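Local coordinates for protein disulfide oxidoreductase (Xylella fastidiosa, PDB 2REM) that probably acts as a periplasmic thiol-disulfide oxidoreductase of the DsbA type, built on a thioredoxin fold, at residues 4-7 and 8-11; 145-148 and 149-153; 171-174 and 175-179; 180-183 and 184-187. All coordinates share one frame; numbering follows the deposited sequence.

Contact 1. Residues 4-7 and 8-11; sequences LPVV and GEDY
Val7 lies over one face of the Tyr11 ring: its CA stands 3.9 Å from the ring centroid, 16° off the normal, a CH-pi contact displaced toward the rim. Val7 CG2 stays on that same side, out past the rim, and touches Tyr11 CE1 at 3.7 Å. Near the ring plane, at the edge, are Pro5 O and a water; the water donates to Pro5 O and is hydrogen-bonded to Tyr11 OH, joining the start of the segment to its end. The phenol oxygen also bonds Arg185 in helix 172-190. Tyr11 CG sits between its own backbone N and carbonyl carbon (chi1 65°), which brings the ring back against Val7, with Pro5 at its edge. Pro5 CB meets the ring at CD2.

Both backbone polar atoms of Val6, N and O, are hydrogen-bonded. Val6 N donates to Asp10 OD2 at 2.8 Å, and OD2 accepts with its anti lone pair, the one turned away from OD1; His3 binds the same carboxylate oxygen. Val6 O accepts two backbone bonds: Asp10 N approaches almost straight at 2.8 Å, whereas Glu9 N, at 3.0 Å, comes from above the carbonyl plane. The extended side chain of Glu9 crosses that of Val6 at a slant, Glu9 CG 3.8 Å from Val6 CG1. Gly8, with positive phi, carries the chain round the bend, and its N bonds Tyr11 O at 2.7 Å. The result is a compact N-terminal turn, fastened by side-chain and backbone bonds, that leads into edge strand 11-13 of the thioredoxin-fold sheet.

Contact 2. Residues 145-148 and 149-153; sequences RAYA and LKVRP
Tyr147 and Val151, one helical turn apart, meet through their first torsions: Tyr147 CG stands anti to the backbone N (chi1 -175°), and Val151 CG2 is anti to its carbonyl carbon. In the tyrosine conformer described here, one of two, Val151 CG2 thereby settles over the centre of the Tyr147 ring, 3.6 Å from the centroid and 14° off the normal, a CH-pi contact. On the exposed side Arg145 and Leu149 run side by side, pointing the same way, with Arg145 NH1 3.9 Å from Leu149 CD1; Arg145 NE bonds Gln142.

Regular i to i+4 bonds carry the backbone, Val151 N reaching Tyr147 O at 2.8 Å. The last is Arg152 N to Ala148 O, also 2.8 Å. Arg152 then takes positive phi and ends helix 135-151, and Pro153 CD lies 3.2 Å from the same Ala148 O. Tyr147 and Val151 both touch Ile32 of strand 27-33 and Val160 of strand 158-161, and Phe20 meets the tyrosine ring edge-to-face. Chemically, then, the inner side is held by apolar and, at least in this conformer, aromatic contacts, while proline, which has no N-H to offer, follows directly on the last backbone bond of the helix.

Contact 3. Residues 171-174 and 175-179; sequences DFED and TLRIT
Arg177 folds back over the first turn of its helix to meet Asp174. CG is anti to the carbonyl carbon (chi1 -74°), and a bend at chi3 (-127°) lays the guanidinium across the backbone, with Glu173 C beneath its centre and Asp174 N toward its rim. From there Arg177 NH1 forms a long salt bridge with Asp174 OD2 at 3.5 Å, the two side chains crossing at about a right angle and their planes 41° apart. Arg177 NH2 rests on Glu173 CB at 3.4 Å. Asp171 OD2 is 4.3 Å from Arg177 NH2, but well out of the guanidinium plane, so only charge links them.

Asp171 is the N-cap: its OD2 accepts from Asp174 N at 2.8 Å, while its carbonyl O takes the first helical bond, from Thr175 N, also 2.8 Å. Asp174 CG points anti to the backbone N, which sets OD1 against Ile178 CD1 and lets it accept from His170 N. Further on, Thr179 OG1 and Thr179 N approach Thr175 O from opposite faces of its carbonyl plane, the hydroxyl at 2.7 Å.

The helix is flanked on one side by helix 38-52, where Phe172 stacks on Phe43 and Leu176 touches Trp50; Thr175 and Ile178 lie on Val167 of strand 165-167, and Ile178 also touches Pro5 and Asp10 of the N-terminal loop.

Contact 4. Residues 180-183 and 184-187; sequences DYLV and SRER
Arg185 leads back toward Tyr181 and Leu182, the residues four and three positions before it. Arg185 CB lies 3.3 Å from Tyr181 O, the acceptor of its own backbone N-H. CG continues anti to the backbone N, and Arg185 CD passes Tyr181 OH at 3.5 Å. A bend at chi3 (60°) then turns the head. Arg185 NE donates to a water at 2.7 Å, which lies at the edge of the guanidinium, in its plane. CZ comes near Leu182 CD2 and the tyrosine oxygen. Arg185 NH2 touches Leu182 CD2 at 3.4 Å, and NH1 has its partner in Tyr11. Tyr181 CE1 stands over one face of the guanidinium, the two planes 50° apart, and Tyr165 makes a cation-pi contact with the same group.

These residues belong to the C-terminal helix of the thioredoxin fold, 172-190, which packs on the sheet: Leu182 touches Tyr165 and Val167 of strand 165-167, and Val183 touches Ile27 and Val29 of strand 27-33.

The water held by Arg185 NE donates to Leu182 O at 2.8 Å and to Glu186 OE1 at 2.7 Å, so one molecule ties a main-chain carbonyl to two side chains of opposite charge. Glu186 OE2 in turn bonds Asn162. Farther round the helix, Arg187 NH2 approaches Val183 CG1 at 3.6 Å, while its NE forms a salt bridge with Asp57.

Overall arrangement
Contacts 3 and 4 are consecutive parts of helix 172-190, with centres 13 Å apart, and contact 1 lies along both. Its centre is 11 Å from that of contact 3, where Asp10 O meets Ile178 CG2 at 3.4 Å, and 13 Å from that of contact 4, where Pro5 CD meets Tyr181 CG at 3.5 Å and Tyr11 OH makes a probable hydrogen bond of 3.1 Å with Arg185 NH1. Contact 2, on helix 135-151, stands apart, with centres about 20 to 22 Å from the others and no touch. In contact 3 the side chain of Phe172 lies near, without touching, the Cys37-Cys40 pair, the predicted redox centre, whose disulfide is not formed in this structure.

Contact 1. Residues 4-7 and 8-11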
ATOM      1  N   LEU A   4      -9.414  24.279  -1.642  1.00 21.92           N
ATOM      2  CA  LEU A   4      -9.809  22.982  -2.165  1.00 20.09           C
ATOM      3  C   LEU A   4      -8.696  22.475  -3.070  1.00 18.01           C
ATOM      4  O   LEU A   4      -8.137  23.259  -3.850  1.00 16.73           O
ATOM      5  CB  LEU A   4     -11.115  23.091  -2.958  1.00 20.55           C
ATOM      6  CG  LEU A   4     -12.295  23.488  -2.065  1.00 22.46           C
ATOM      7  CD1 LEU A   4     -13.447  23.965  -2.929  1.00 24.42           C
ATOM      8  CD2 LEU A   4     -12.688  22.316  -1.195  1.00 21.71           C
ATOM      9  N   PRO A   5      -8.379  21.174  -2.969  1.00 16.38           N
ATOM     10  CA  PRO A   5      -7.381  20.568  -3.839  1.00 16.32           C
ATOM     11  C   PRO A   5      -7.652  20.896  -5.302  1.00 16.58           C
ATOM     12  O   PRO A   5      -8.816  20.894  -5.742  1.00 17.34           O
ATOM     13  CB  PRO A   5      -7.591  19.075  -3.611  1.00 14.90           C
ATOM     14  CG  PRO A   5      -8.029  19.017  -2.172  1.00 15.31           C
ATOM     15  CD  PRO A   5      -8.961  20.191  -2.040  1.00 16.59           C
ATOM     16  N   VAL A   6      -6.567  21.145  -6.025  1.00 16.91           N
ATOM     17  CA  VAL A   6      -6.558  21.583  -7.421  1.00 17.93           C
ATOM     18  C   VAL A   6      -5.776  20.535  -8.174  1.00 16.35           C
ATOM     19  O   VAL A   6      -4.697  20.131  -7.728  1.00 15.56           O
ATOM     20  CB  VAL A   6      -5.785  22.929  -7.552  1.00 19.03           C
ATOM     21  CG1 VAL A   6      -5.577  23.355  -9.041  1.00 21.94           C
ATOM     22  CG2 VAL A   6      -6.492  24.019  -6.751  1.00 22.79           C
ATOM     23  N   VAL A   7      -6.312  20.096  -9.306  1.00 15.53           N
ATOM     24  CA  VAL A   7      -5.600  19.150 -10.153  1.00 15.29           C
ATOM     25  C   VAL A   7      -4.272  19.773 -10.559  1.00 15.92           C
ATOM     26  O   VAL A   7      -4.175  20.993 -10.748  1.00 16.18           O
ATOM     27  CB  VAL A   7      -6.421  18.788 -11.414  1.00 15.75           C
ATOM     28  CG1 VAL A   7      -6.385  19.910 -12.421  1.00 15.26           C
ATOM     29  CG2 VAL A   7      -5.919  17.491 -12.024  1.00 14.94           C
ATOM     30  N   GLY A   8      -3.255  18.931 -10.679  1.00 15.90           N
ATOM     31  CA  GLY A   8      -1.929  19.385 -10.989  1.00 17.76           C
ATOM     32  C   GLY A   8      -1.171  20.016  -9.831  1.00 19.36           C
ATOM     33  O   GLY A   8       0.022  20.227  -9.956  1.00 21.80           O
ATOM     34  N   GLU A   9      -1.840  20.347  -8.725  1.00 19.28           N
ATOM     35  CA  GLU A   9      -1.138  20.854  -7.529  1.00 20.15           C
ATOM     36  C   GLU A   9      -1.246  19.844  -6.419  1.00 17.64           C
ATOM     37  O   GLU A   9      -0.251  19.440  -5.832  1.00 17.72           O
ATOM     38  CB  GLU A   9      -1.721  22.183  -7.000  1.00 20.68           C
ATOM     39  CG  GLU A   9      -1.883  23.295  -7.976  1.00 25.36           C
ATOM     40  CD  GLU A   9      -2.409  24.557  -7.293  1.00 27.90           C
ATOM     41  OE1 GLU A   9      -2.757  24.469  -6.079  1.00 34.80           O
ATOM     42  OE2 GLU A   9      -2.473  25.622  -7.954  1.00 34.90           O
ATOM     43  N   ASP A  10      -2.475  19.417  -6.145  1.00 15.81           N
ATOM     44  CA  ASP A  10      -2.763  18.569  -5.002  1.00 14.97           C
ATOM     45  C   ASP A  10      -3.018  17.120  -5.380  1.00 13.68           C
ATOM     46  O   ASP A  10      -2.924  16.232  -4.547  1.00 13.33           O
ATOM     47  CB  ASP A  10      -3.944  19.154  -4.242  1.00 14.59           C
ATOM     48  CG  ASP A  10      -3.689  20.582  -3.830  1.00 16.24           C
ATOM     49  OD1 ASP A  10      -2.777  20.797  -3.016  1.00 19.10           O
ATOM     50  OD2 ASP A  10      -4.361  21.492  -4.348  1.00 16.42           O
ATOM     51  N   TYR A  11      -3.377  16.892  -6.637  1.00 13.26           N
ATOM     52  CA  TYR A  11      -3.569  15.540  -7.118  1.00 12.94           C
ATOM     53  C   TYR A  11      -3.444  15.612  -8.633  1.00 13.04           C
ATOM     54  O   TYR A  11      -3.547  16.685  -9.210  1.00 13.16           O
ATOM     55  CB  TYR A  11      -4.947  14.956  -6.696  1.00 11.96           C
ATOM     56  CG  TYR A  11      -6.122  15.693  -7.328  1.00 14.01           C
ATOM     57  CD1 TYR A  11      -6.644  15.287  -8.575  1.00 13.43           C
ATOM     58  CD2 TYR A  11      -6.696  16.808  -6.703  1.00 13.60           C
ATOM     59  CE1 TYR A  11      -7.713  15.979  -9.163  1.00 13.19           C
ATOM     60  CE2 TYR A  11      -7.762  17.494  -7.290  1.00 14.69           C
ATOM     61  CZ  TYR A  11      -8.256  17.072  -8.519  1.00 14.52           C
ATOM     62  OH  TYR A  11      -9.299  17.747  -9.116  1.00 15.81           O
TER
HETATM   63  O   HOH W   1     -10.276  19.712  -7.605  1.00 19.43           O

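Contact 2. Residues 145-148 and 149-153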
ATOM      1  N   ARG A 145       2.456  -4.565  -9.499  1.00 13.52           N
ATOM      2  CA  ARG A 145       3.383  -3.969 -10.456  1.00 15.15           C
ATOM      3  C   ARG A 145       2.615  -3.271 -11.577  1.00 15.50           C
ATOM      4  O   ARG A 145       2.902  -2.117 -11.903  1.00 15.00           O
ATOM      5  CB  ARG A 145       4.314  -5.030 -11.035  1.00 16.89           C
ATOM      6  CG  ARG A 145       5.371  -4.455 -11.985  1.00 22.03           C
ATOM      7  CD  ARG A 145       6.463  -5.476 -12.219  1.00 27.62           C
ATOM      8  NE  ARG A 145       6.105  -6.382 -13.297  1.00 33.42           N
ATOM      9  CZ  ARG A 145       6.298  -6.132 -14.587  1.00 37.40           C
ATOM     10  NH1 ARG A 145       6.860  -4.993 -14.989  1.00 38.59           N
ATOM     11  NH2 ARG A 145       5.925  -7.034 -15.487  1.00 40.40           N
ATOM     12  N   ALA A 146       1.638  -3.972 -12.155  1.00 15.61           N
ATOM     13  CA  ALA A 146       0.790  -3.404 -13.193  1.00 16.15           C
ATOM     14  C   ALA A 146       0.093  -2.133 -12.728  1.00 16.06           C
ATOM     15  O   ALA A 146       0.013  -1.145 -13.474  1.00 16.07           O
ATOM     16  CB  ALA A 146      -0.227  -4.442 -13.710  1.00 17.36           C
ATOM     17  N   TYR A 147      -0.373  -2.148 -11.483  1.00 15.06           N
ATOM     18  CA  TYR A 147      -1.048  -0.988 -10.931  0.50 14.58           C
ATOM     19  C   TYR A 147      -0.084   0.196 -10.798  1.00 15.30           C
ATOM     20  O   TYR A 147      -0.429   1.315 -11.181  1.00 16.11           O
ATOM     21  CB  TYR A 147      -1.716  -1.357  -9.610  0.50 12.10           C
ATOM     22  CG  TYR A 147      -2.548  -0.276  -8.992  0.50  9.74           C
ATOM     23  CD1 TYR A 147      -3.800   0.089  -9.505  0.50 10.01           C
ATOM     24  CD2 TYR A 147      -2.103   0.344  -7.844  0.50  7.62           C
ATOM     25  CE1 TYR A 147      -4.557   1.087  -8.861  0.50  9.40           C
ATOM     26  CE2 TYR A 147      -2.812   1.306  -7.243  0.50  9.97           C
ATOM     27  CZ  TYR A 147      -4.018   1.687  -7.728  0.50  8.36           C
ATOM     28  OH  TYR A 147      -4.646   2.683  -7.008  0.50 11.56           O
ATOM     29  N   ALA A 148       1.129  -0.051 -10.303  1.00 15.34           N
ATOM     30  CA  ALA A 148       2.139   1.000 -10.270  1.00 16.19           C
ATOM     31  C   ALA A 148       2.470   1.528 -11.667  1.00 17.32           C
ATOM     32  O   ALA A 148       2.629   2.753 -11.831  1.00 17.58           O
ATOM     33  CB  ALA A 148       3.386   0.545  -9.550  1.00 16.70           C
ATOM     34  N   LEU A 149       2.548   0.639 -12.669  1.00 17.44           N
ATOM     35  CA  LEU A 149       2.793   1.070 -14.058  1.00 19.43           C
ATOM     36  C   LEU A 149       1.690   1.980 -14.606  1.00 19.32           C
ATOM     37  O   LEU A 149       1.964   2.925 -15.339  1.00 19.68           O
ATOM     38  CB  LEU A 149       3.009  -0.120 -15.004  1.00 20.73           C
ATOM     39  CG  LEU A 149       4.395  -0.789 -14.956  1.00 25.21           C
ATOM     40  CD1 LEU A 149       4.452  -2.050 -15.830  1.00 28.52           C
ATOM     41  CD2 LEU A 149       5.500   0.178 -15.399  1.00 27.50           C
ATOM     42  N   LYS A 150       0.447   1.665 -14.265  1.00 17.75           N
ATOM     43  CA  LYS A 150      -0.726   2.451 -14.650  1.00 19.01           C
ATOM     44  C   LYS A 150      -0.782   3.781 -13.879  1.00 17.79           C
ATOM     45  O   LYS A 150      -0.977   4.859 -14.466  1.00 18.06           O
ATOM     46  CB  LYS A 150      -1.973   1.633 -14.303  1.00 18.72           C
ATOM     47  CG  LYS A 150      -3.284   2.192 -14.820  1.00 22.27           C
ATOM     48  CD  LYS A 150      -3.858   1.204 -15.827  1.00 28.99           C
ATOM     49  CE  LYS A 150      -5.169   1.678 -16.420  1.00 29.91           C
ATOM     50  NZ  LYS A 150      -5.219   1.294 -17.859  1.00 33.95           N
ATOM     51  N   VAL A 151      -0.621   3.689 -12.566  1.00 15.87           N
ATOM     52  CA  VAL A 151      -0.735   4.846 -11.685  1.00 15.89           C
ATOM     53  C   VAL A 151       0.402   5.845 -11.901  1.00 15.88           C
ATOM     54  O   VAL A 151       0.175   7.065 -11.945  1.00 16.00           O
ATOM     55  CB  VAL A 151      -0.824   4.414 -10.214  1.00 15.17           C
ATOM     56  CG1 VAL A 151      -0.567   5.594  -9.267  1.00 13.68           C
ATOM     57  CG2 VAL A 151      -2.177   3.784  -9.952  1.00 14.61           C
ATOM     58  N   ARG A 152       1.610   5.313 -12.057  1.00 16.05           N
ATOM     59  CA  ARG A 152       2.840   6.104 -12.284  1.00 17.27           C
ATOM     60  C   ARG A 152       3.155   7.015 -11.100  1.00 16.69           C
ATOM     61  O   ARG A 152       3.278   8.242 -11.241  1.00 17.14           O
ATOM     62  CB  ARG A 152       2.782   6.892 -13.590  1.00 18.10           C
ATOM     63  CG  ARG A 152       2.625   6.024 -14.826  1.00 18.86           C
ATOM     64  CD  ARG A 152       3.968   5.505 -15.321  1.00 19.33           C
ATOM     65  NE  ARG A 152       4.710   6.611 -15.922  1.00 23.20           N
ATOM     66  CZ  ARG A 152       4.565   7.042 -17.174  1.00 22.78           C
ATOM     67  NH1 ARG A 152       5.284   8.077 -17.584  1.00 22.83           N
ATOM     68  NH2 ARG A 152       3.733   6.440 -18.037  1.00 22.85           N
ATOM     69  N   PRO A 153       3.293   6.408  -9.921  1.00 16.02           N
ATOM     70  CA  PRO A 153       3.598   7.195  -8.751  1.00 15.60           C
ATOM     71  C   PRO A 153       5.037   7.668  -8.862  1.00 16.74           C
ATOM     72  O   PRO A 153       5.828   7.055  -9.571  1.00 15.83           O
ATOM     73  CB  PRO A 153       3.459   6.178  -7.608  1.00 14.79           C
ATOM     74  CG  PRO A 153       3.866   4.847  -8.249  1.00 14.18           C
ATOM     75  CD  PRO A 153       3.198   4.960  -9.613  1.00 15.33           C
TER

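Contact 3. Residues 171-174 and 175-179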
ATOM      1  N   ASP A 171       2.599  16.934   2.696  1.00 22.59           N
ATOM      2  CA  ASP A 171       2.869  16.308   3.979  1.00 22.53           C
ATOM      3  C   ASP A 171       1.749  15.327   4.258  1.00 20.70           C
ATOM      4  O   ASP A 171       0.751  15.295   3.520  1.00 18.91           O
ATOM      5  CB  ASP A 171       3.050  17.335   5.122  1.00 23.83           C
ATOM      6  CG  ASP A 171       1.873  18.301   5.265  1.00 26.47           C
ATOM      7  OD1 ASP A 171       2.109  19.519   5.204  1.00 30.22           O
ATOM      8  OD2 ASP A 171       0.726  17.867   5.466  1.00 24.79           O
ATOM      9  N   PHE A 172       1.908  14.526   5.312  1.00 20.96           N
ATOM     10  CA  PHE A 172       0.933  13.459   5.606  1.00 19.36           C
ATOM     11  C   PHE A 172      -0.476  13.993   5.804  1.00 19.57           C
ATOM     12  O   PHE A 172      -1.421  13.441   5.243  1.00 18.21           O
ATOM     13  CB  PHE A 172       1.353  12.668   6.826  1.00 20.48           C
ATOM     14  CG  PHE A 172       2.637  11.908   6.637  1.00 20.31           C
ATOM     15  CD1 PHE A 172       3.437  11.600   7.735  1.00 22.47           C
ATOM     16  CD2 PHE A 172       3.059  11.552   5.363  1.00 18.95           C
ATOM     17  CE1 PHE A 172       4.624  10.910   7.569  1.00 22.41           C
ATOM     18  CE2 PHE A 172       4.259  10.855   5.178  1.00 21.62           C
ATOM     19  CZ  PHE A 172       5.044  10.550   6.285  1.00 20.39           C
ATOM     20  N   GLU A 173      -0.607  15.063   6.596  1.00 20.73           N
ATOM     21  CA  GLU A 173      -1.917  15.680   6.842  1.00 22.43           C
ATOM     22  C   GLU A 173      -2.570  16.220   5.578  1.00 20.40           C
ATOM     23  O   GLU A 173      -3.762  16.027   5.363  1.00 19.49           O
ATOM     24  CB  GLU A 173      -1.841  16.783   7.891  1.00 25.03           C
ATOM     25  CG  GLU A 173      -2.550  16.410   9.170  1.00 32.87           C
ATOM     26  CD  GLU A 173      -1.856  15.287   9.901  1.00 40.05           C
ATOM     27  OE1 GLU A 173      -0.612  15.378  10.076  1.00 45.11           O
ATOM     28  OE2 GLU A 173      -2.545  14.318  10.307  1.00 43.81           O
ATOM     29  N   ASP A 174      -1.783  16.914   4.766  1.00 19.90           N
ATOM     30  CA  ASP A 174      -2.255  17.438   3.486  1.00 19.11           C
ATOM     31  C   ASP A 174      -2.692  16.276   2.601  1.00 16.65           C
ATOM     32  O   ASP A 174      -3.719  16.315   1.924  1.00 15.32           O
ATOM     33  CB  ASP A 174      -1.131  18.247   2.836  1.00 20.07           C
ATOM     34  CG  ASP A 174      -1.552  18.934   1.556  1.00 23.07           C
ATOM     35  OD1 ASP A 174      -0.745  18.900   0.585  1.00 24.86           O
ATOM     36  OD2 ASP A 174      -2.671  19.527   1.508  1.00 24.20           O
ATOM     37  N   THR A 175      -1.879  15.234   2.588  1.00 15.64           N
ATOM     38  CA  THR A 175      -2.199  14.060   1.795  1.00 14.29           C
ATOM     39  C   THR A 175      -3.573  13.502   2.161  1.00 13.91           C
ATOM     40  O   THR A 175      -4.373  13.182   1.267  1.00 12.56           O
ATOM     41  CB  THR A 175      -1.108  12.996   1.941  1.00 14.16           C
ATOM     42  OG1 THR A 175       0.038  13.481   1.263  1.00 14.19           O
ATOM     43  CG2 THR A 175      -1.520  11.696   1.272  1.00 12.43           C
ATOM     44  N   LEU A 176      -3.847  13.419   3.462  1.00 13.95           N
ATOM     45  CA  LEU A 176      -5.113  12.874   3.958  1.00 14.83           C
ATOM     46  C   LEU A 176      -6.278  13.831   3.710  1.00 15.39           C
ATOM     47  O   LEU A 176      -7.381  13.384   3.387  1.00 15.09           O
ATOM     48  CB  LEU A 176      -4.999  12.481   5.429  1.00 16.51           C
ATOM     49  CG  LEU A 176      -4.137  11.213   5.659  1.00 16.09           C
ATOM     50  CD1 LEU A 176      -4.169  10.777   7.124  1.00 19.74           C
ATOM     51  CD2 LEU A 176      -4.531  10.049   4.744  1.00 17.30           C
ATOM     52  N   ARG A 177      -6.015  15.132   3.819  1.00 15.38           N
ATOM     53  CA  ARG A 177      -7.018  16.155   3.541  1.00 16.87           C
ATOM     54  C   ARG A 177      -7.409  16.112   2.068  1.00 15.32           C
ATOM     55  O   ARG A 177      -8.576  16.233   1.729  1.00 15.63           O
ATOM     56  CB  ARG A 177      -6.505  17.548   3.880  1.00 17.85           C
ATOM     57  CG  ARG A 177      -6.435  17.859   5.383  1.00 22.71           C
ATOM     58  CD  ARG A 177      -6.026  19.322   5.588  1.00 29.51           C
ATOM     59  NE  ARG A 177      -4.879  19.439   6.492  1.00 35.37           N
ATOM     60  CZ  ARG A 177      -3.662  19.837   6.117  1.00 38.28           C
ATOM     61  NH1 ARG A 177      -3.429  20.188   4.855  1.00 40.97           N
ATOM     62  NH2 ARG A 177      -2.677  19.913   7.004  1.00 41.53           N
ATOM     63  N   ILE A 178      -6.429  15.929   1.192  1.00 14.57           N
ATOM     64  CA  ILE A 178      -6.712  15.901  -0.247  1.00 14.10           C
ATOM     65  C   ILE A 178      -7.482  14.619  -0.545  1.00 13.61           C
ATOM     66  O   ILE A 178      -8.409  14.611  -1.364  1.00 14.25           O
ATOM     67  CB  ILE A 178      -5.406  15.959  -1.090  1.00 13.13           C
ATOM     68  CG1 ILE A 178      -4.677  17.293  -0.901  1.00 15.63           C
ATOM     69  CG2 ILE A 178      -5.664  15.644  -2.593  1.00 13.33           C
ATOM     70  CD1 ILE A 178      -3.185  17.163  -1.241  1.00 13.96           C
ATOM     71  N   THR A 179      -7.089  13.538   0.119  1.00 13.00           N
ATOM     72  CA  THR A 179      -7.769  12.260  -0.039  1.00 12.88           C
ATOM     73  C   THR A 179      -9.232  12.408   0.382  1.00 13.31           C
ATOM     74  O   THR A 179     -10.130  11.957  -0.334  1.00 12.78           O
ATOM     75  CB  THR A 179      -7.099  11.156   0.789  1.00 12.61           C
ATOM     76  OG1 THR A 179      -5.736  11.051   0.400  1.00 13.61           O
ATOM     77  CG2 THR A 179      -7.788   9.813   0.568  1.00 13.64           C
TER

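Contact 4. Residues 180-183 and 184-187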
ATOM      1  N   ASP A 180      -9.462  13.042   1.532  1.00 13.62           N
ATOM      2  CA  ASP A 180     -10.823  13.316   2.023  1.00 15.29           C
ATOM      3  C   ASP A 180     -11.642  14.051   0.980  1.00 15.99           C
ATOM      4  O   ASP A 180     -12.779  13.676   0.691  1.00 16.10           O
ATOM      5  CB  ASP A 180     -10.797  14.151   3.303  1.00 16.77           C
ATOM      6  CG  ASP A 180     -10.367  13.360   4.499  1.00 18.72           C
ATOM      7  OD1 ASP A 180     -10.394  12.119   4.441  1.00 18.33           O
ATOM      8  OD2 ASP A 180     -10.009  13.995   5.501  1.00 21.94           O
ATOM      9  N   TYR A 181     -11.065  15.118   0.431  1.00 16.03           N
ATOM     10  CA  TYR A 181     -11.737  15.886  -0.622  1.00 16.71           C
ATOM     11  C   TYR A 181     -12.122  14.993  -1.813  1.00 15.80           C
ATOM     12  O   TYR A 181     -13.258  15.065  -2.301  1.00 15.24           O
ATOM     13  CB  TYR A 181     -10.859  17.073  -1.093  1.00 16.80           C
ATOM     14  CG  TYR A 181     -11.275  17.616  -2.440  1.00 16.81           C
ATOM     15  CD1 TYR A 181     -10.682  17.157  -3.607  1.00 15.12           C
ATOM     16  CD2 TYR A 181     -12.305  18.556  -2.542  1.00 17.69           C
ATOM     17  CE1 TYR A 181     -11.074  17.642  -4.852  1.00 16.26           C
ATOM     18  CE2 TYR A 181     -12.714  19.035  -3.769  1.00 19.21           C
ATOM     19  CZ  TYR A 181     -12.086  18.567  -4.925  1.00 17.80           C
ATOM     20  OH  TYR A 181     -12.471  19.036  -6.155  1.00 18.49           O
ATOM     21  N   LEU A 182     -11.170  14.184  -2.280  1.00 14.03           N
ATOM     22  CA  LEU A 182     -11.388  13.313  -3.448  1.00 14.48           C
ATOM     23  C   LEU A 182     -12.395  12.221  -3.136  1.00 14.60           C
ATOM     24  O   LEU A 182     -13.219  11.883  -3.990  1.00 14.45           O
ATOM     25  CB  LEU A 182     -10.086  12.651  -3.917  1.00 13.58           C
ATOM     26  CG  LEU A 182      -8.987  13.566  -4.467  1.00 13.69           C
ATOM     27  CD1 LEU A 182      -7.710  12.740  -4.615  1.00 11.63           C
ATOM     28  CD2 LEU A 182      -9.439  14.164  -5.805  1.00 13.94           C
ATOM     29  N   VAL A 183     -12.307  11.656  -1.930  1.00 13.39           N
ATOM     30  CA  VAL A 183     -13.283  10.641  -1.506  1.00 13.65           C
ATOM     31  C   VAL A 183     -14.687  11.247  -1.425  1.00 15.00           C
ATOM     32  O   VAL A 183     -15.648  10.676  -1.924  1.00 15.42           O
ATOM     33  CB  VAL A 183     -12.912   9.986  -0.167  1.00 13.27           C
ATOM     34  CG1 VAL A 183     -14.136   9.246   0.404  1.00 15.65           C
ATOM     35  CG2 VAL A 183     -11.702   9.026  -0.330  1.00 11.65           C
ATOM     36  N   SER A 184     -14.811  12.424  -0.820  1.00 15.03           N
ATOM     37  CA  SER A 184     -16.116  13.083  -0.755  1.00 16.83           C
ATOM     38  C   SER A 184     -16.660  13.428  -2.127  1.00 16.73           C
ATOM     39  O   SER A 184     -17.882  13.359  -2.370  1.00 16.87           O
ATOM     40  CB  SER A 184     -16.024  14.338   0.090  1.00 17.45           C
ATOM     41  OG  SER A 184     -15.794  13.952   1.427  1.00 20.15           O
ATOM     42  N   ARG A 185     -15.756  13.824  -3.011  1.00 15.59           N
ATOM     43  CA  ARG A 185     -16.148  14.204  -4.358  1.00 17.35           C
ATOM     44  C   ARG A 185     -16.648  12.981  -5.146  1.00 16.80           C
ATOM     45  O   ARG A 185     -17.634  13.080  -5.849  1.00 16.82           O
ATOM     46  CB  ARG A 185     -15.006  14.901  -5.086  1.00 16.11           C
ATOM     47  CG  ARG A 185     -15.460  15.562  -6.374  1.00 19.74           C
ATOM     48  CD  ARG A 185     -14.350  16.250  -7.081  1.00 19.55           C
ATOM     49  NE  ARG A 185     -13.269  15.344  -7.449  1.00 19.37           N
ATOM     50  CZ  ARG A 185     -12.272  15.704  -8.247  1.00 22.31           C
ATOM     51  NH1 ARG A 185     -12.264  16.934  -8.762  1.00 21.65           N
ATOM     52  NH2 ARG A 185     -11.303  14.850  -8.547  1.00 21.01           N
ATOM     53  N   GLU A 186     -15.972  11.845  -5.001  1.00 16.69           N
ATOM     54  CA  GLU A 186     -16.449  10.574  -5.559  1.00 17.32           C
ATOM     55  C   GLU A 186     -17.801  10.193  -4.990  1.00 18.81           C
ATOM     56  O   GLU A 186     -18.704   9.757  -5.728  1.00 18.73           O
ATOM     57  CB  GLU A 186     -15.459   9.444  -5.283  1.00 16.91           C
ATOM     58  CG  GLU A 186     -14.140   9.622  -6.020  1.00 18.03           C
ATOM     59  CD  GLU A 186     -14.360   9.837  -7.522  1.00 22.54           C
ATOM     60  OE1 GLU A 186     -14.258  10.990  -7.995  1.00 22.74           O
ATOM     61  OE2 GLU A 186     -14.644   8.850  -8.222  1.00 25.44           O
ATOM     62  N   ARG A 187     -17.944  10.372  -3.682  1.00 18.39           N
ATOM     63  CA  ARG A 187     -19.199  10.057  -3.028  1.00 20.90           C
ATOM     64  C   ARG A 187     -20.334  10.931  -3.592  1.00 22.42           C
ATOM     65  O   ARG A 187     -21.416  10.436  -3.927  1.00 23.57           O
ATOM     66  CB  ARG A 187     -19.036  10.234  -1.529  1.00 21.01           C
ATOM     67  CG  ARG A 187     -20.233   9.787  -0.730  1.00 23.82           C
ATOM     68  CD  ARG A 187     -19.939   9.861   0.742  1.00 24.19           C
ATOM     69  NE  ARG A 187     -18.988   8.845   1.177  1.00 24.15           N
ATOM     70  CZ  ARG A 187     -17.841   9.105   1.797  1.00 22.23           C
ATOM     71  NH1 ARG A 187     -17.487  10.363   2.054  1.00 23.40           N
ATOM     72  NH2 ARG A 187     -17.055   8.111   2.175  1.00 21.02           N
TER
HETATM   73  O   HOH W   2     -12.791  12.771  -6.664  1.00 17.20           O